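Local structure of putative enoyl-CoA hydratase/isomerase (Bordetella parapertussis, 3ISA) at residues T101-H106 and A118-R123. The protein probably acts on acyl-CoA thioesters as an enoyl-CoA hydratase or isomerase of the crotonase family, though its own substrate and reaction are not established. Residues are numbered along the deposited sequence; the frame is centred on the assembly and turned at random. Where two conformers were deposited one is given.
Sequences TLALAH and AACKWR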
ATOM      1  N   THR D 101      19.439  19.175   2.410  1.00 16.98           N
ATOM      2  CA  THR D 101      19.554  19.934   1.156  1.00 14.79           C
ATOM      3  C   THR D 101      18.962  21.324   1.332  1.00 21.09           C
ATOM      4  O   THR D 101      17.920  21.486   1.985  1.00 19.00           O
ATOM      5  CB  THR D 101      18.859  19.199   0.005  1.00 19.63           C
ATOM      6  OG1 THR D 101      17.489  18.949   0.369  1.00 17.36           O
ATOM      7  CG2 THR D 101      19.585  17.841  -0.261  1.00 13.32           C
ATOM      8  N   LEU D 102      19.642  22.313   0.751  1.00 20.12           N
ATOM      9  CA  LEU D 102      19.266  23.714   0.846  1.00 17.81           C
ATOM     10  C   LEU D 102      19.292  24.344  -0.544  1.00 19.04           C
ATOM     11  O   LEU D 102      20.290  24.250  -1.270  1.00 18.74           O
ATOM     12  CB  LEU D 102      20.221  24.463   1.802  1.00 13.59           C
ATOM     13  CG  LEU D 102      20.227  26.011   1.829  1.00 19.71           C
ATOM     14  CD1 LEU D 102      18.906  26.534   2.322  1.00 22.56           C
ATOM     15  CD2 LEU D 102      21.335  26.549   2.721  1.00 22.64           C
ATOM     16  N   ALA D 103      18.214  25.018  -0.910  1.00 17.15           N
ATOM     17  CA  ALA D 103      18.179  25.708  -2.188  1.00 15.28           C
ATOM     18  C   ALA D 103      17.953  27.198  -1.953  1.00 19.44           C
ATOM     19  O   ALA D 103      17.215  27.582  -1.051  1.00 22.39           O
ATOM     20  CB  ALA D 103      17.112  25.140  -3.077  1.00 18.05           C
ATOM     21  N   LEU D 104      18.589  28.013  -2.783  1.00 17.05           N
ATOM     22  CA  LEU D 104      18.547  29.456  -2.647  1.00 19.71           C
ATOM     23  C   LEU D 104      18.230  30.041  -4.012  1.00 22.17           C
ATOM     24  O   LEU D 104      19.068  29.999  -4.923  1.00 21.76           O
ATOM     25  CB  LEU D 104      19.898  29.972  -2.137  1.00 23.38           C
ATOM     26  CG  LEU D 104      20.375  29.488  -0.762  1.00 18.44           C
ATOM     27  CD1 LEU D 104      21.881  29.730  -0.613  1.00 25.84           C
ATOM     28  CD2 LEU D 104      19.594  30.126   0.376  1.00 22.81           C
ATOM     29  N   ALA D 105      16.996  30.525  -4.170  1.00 22.14           N
ATOM     30  CA  ALA D 105      16.501  30.972  -5.474  1.00 23.06           C
ATOM     31  C   ALA D 105      16.418  32.485  -5.543  1.00 25.58           C
ATOM     32  O   ALA D 105      16.168  33.148  -4.535  1.00 22.97           O
ATOM     33  CB  ALA D 105      15.135  30.399  -5.764  1.00 27.32           C
ATOM     34  N   HIS D 106      16.623  33.006  -6.747  1.00 25.40           N
ATOM     35  CA  HIS D 106      16.444  34.413  -7.033  1.00 26.71           C
ATOM     36  C   HIS D 106      15.984  34.512  -8.472  1.00 27.47           C
ATOM     37  O   HIS D 106      16.032  33.516  -9.197  1.00 25.04           O
ATOM     38  CB  HIS D 106      17.724  35.227  -6.738  1.00 27.92           C
ATOM     39  CG  HIS D 106      18.896  34.903  -7.622  1.00 24.15           C
ATOM     40  ND1 HIS D 106      19.547  33.690  -7.589  1.00 28.76           N
ATOM     41  CD2 HIS D 106      19.558  35.660  -8.528  1.00 23.32           C
ATOM     42  CE1 HIS D 106      20.540  33.702  -8.461  1.00 25.41           C
ATOM     43  NE2 HIS D 106      20.567  34.884  -9.046  1.00 26.48           N
ATOM     44  N   ALA D 118      12.217  22.679  -5.356  1.00 19.29           N
ATOM     45  CA  ALA D 118      11.218  21.937  -4.550  1.00 20.87           C
ATOM     46  C   ALA D 118      11.774  20.671  -3.894  1.00 20.20           C
ATOM     47  O   ALA D 118      11.380  20.329  -2.776  1.00 18.38           O
ATOM     48  CB  ALA D 118       9.979  21.586  -5.407  1.00 19.45           C
ATOM     49  N   ALA D 119      12.690  19.988  -4.598  1.00 19.98           N
ATOM     50  CA  ALA D 119      13.314  18.743  -4.125  1.00 18.56           C
ATOM     51  C   ALA D 119      14.189  18.963  -2.881  1.00 18.97           C
ATOM     52  O   ALA D 119      14.487  18.021  -2.151  1.00 16.54           O
ATOM     53  CB  ALA D 119      14.141  18.104  -5.256  1.00 15.11           C
ATOM     54  N   CYS D 120      14.605  20.209  -2.657  1.00 16.76           N
ATOM     55  CA  CYS D 120      15.436  20.550  -1.504  1.00 18.94           C
ATOM     56  C   CYS D 120      14.592  20.816  -0.268  1.00 24.17           C
ATOM     57  O   CYS D 120      13.502  21.356  -0.393  1.00 21.67           O
ATOM     58  CB  CYS D 120      16.290  21.772  -1.811  1.00 18.61           C
ATOM     59  SG  CYS D 120      17.502  21.430  -3.092  1.00 19.84           S
ATOM     60  N   LYS D 121      15.110  20.441   0.906  1.00 16.28           N
ATOM     61  CA  LYS D 121      14.342  20.465   2.148  1.00 18.76           C
ATOM     62  C   LYS D 121      14.224  21.867   2.744  1.00 23.00           C
ATOM     63  O   LYS D 121      13.141  22.247   3.197  1.00 22.01           O
ATOM     64  CB  LYS D 121      14.944  19.506   3.168  1.00 18.10           C
ATOM     65  CG  LYS D 121      14.934  18.009   2.747  1.00 19.02           C
ATOM     66  CD  LYS D 121      13.496  17.446   2.675  1.00 26.54           C
ATOM     67  CE  LYS D 121      13.391  16.165   1.809  1.00 24.97           C
ATOM     68  NZ  LYS D 121      13.477  16.429   0.316  1.00 21.21           N
ATOM     69  N   TRP D 122      15.330  22.612   2.769  1.00 20.17           N
ATOM     70  CA  TRP D 122      15.321  24.020   3.216  1.00 22.89           C
ATOM     71  C   TRP D 122      15.289  24.898   1.968  1.00 25.25           C
ATOM     72  O   TRP D 122      16.165  24.799   1.101  1.00 24.77           O
ATOM     73  CB  TRP D 122      16.549  24.330   4.088  1.00 22.71           C
ATOM     74  CG  TRP D 122      16.554  23.751   5.491  1.00 24.81           C
ATOM     75  CD1 TRP D 122      15.913  22.619   5.931  1.00 36.34           C
ATOM     76  CD2 TRP D 122      17.250  24.277   6.627  1.00 30.16           C
ATOM     77  NE1 TRP D 122      16.169  22.418   7.271  1.00 38.07           N
ATOM     78  CE2 TRP D 122      16.990  23.418   7.718  1.00 40.55           C
ATOM     79  CE3 TRP D 122      18.072  25.396   6.829  1.00 29.52           C
ATOM     80  CZ2 TRP D 122      17.518  23.648   8.994  1.00 39.61           C
ATOM     81  CZ3 TRP D 122      18.592  25.625   8.103  1.00 28.83           C
ATOM     82  CH2 TRP D 122      18.323  24.746   9.157  1.00 30.04           C
ATOM     83  N   ARG D 123      14.262  25.733   1.842  1.00 19.19           N
ATOM     84  CA  ARG D 123      14.081  26.511   0.627  0.50 20.09           C
ATOM     85  C   ARG D 123      13.891  27.983   0.961  1.00 25.62           C
ATOM     86  O   ARG D 123      12.991  28.337   1.725  1.00 28.25           O
ATOM     87  CB  ARG D 123      12.879  25.990  -0.175  0.50 19.55           C
ATOM     88  CG  ARG D 123      12.932  24.506  -0.501  0.50 19.02           C
ATOM     89  CD  ARG D 123      11.646  24.023  -1.173  0.50 15.18           C
ATOM     90  NE  ARG D 123      10.481  24.083  -0.290  0.50  7.56           N
ATOM     91  CZ  ARG D 123      10.186  23.182   0.651  0.50 17.96           C
ATOM     92  NH1 ARG D 123       9.098  23.337   1.408  0.50 18.01           N
ATOM     93  NH2 ARG D 123      10.970  22.124   0.845  0.50 16.62           N
TER
HETATM   94  O   HOH W   1      16.440  16.623  -0.032  1.00 18.02           O
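The Arg-123 guanidinium receives the carbonyl of Cys-120 at its edge, in its own plane, with NH2 2.9 Å from Cys-120 O; NE and NH1 reach the carbonyls of Phe-176 and Gly-175, and NH1 also forms a salt bridge with Asp-154 of a second subunit. Five potential N-H donors suit arginine to this buried spot rich in carbonyls. The Trp-122 indole turns away from strand 100-105; its broad apolar ring suits Ala-193 and Ala-196 of helix 186-197, and its pi system the Arg-178 cation. Its CB meets Leu-102 CD1 at 3.7 Å, the side chains crossing obliquely. The two backbones pair in parallel: Trp-122 N gives Thr-101 O an almost straight bond (177°), and Ala-103 N reaches Trp-122 O at 2.9 Å. A hydroxyl suits position 101: Thr-101 OG1 (chi1 56°) accepts from Lys-121 N at 2.9 Å and still bonds a water that accepts from Lys-121 NZ, which also reaches Ala-95 O. Small side chains let Ala-103 CB lie 3.7 Å from both CB and SG of Cys-120; Ala-103 also touches Phe-117. From strand 100-105 the chain passes through strand 108-110 of the smaller sheet and helix 112-119, returning as parallel neighbour 122-125, as in the beta-beta-alpha spiral of the crotonase fold.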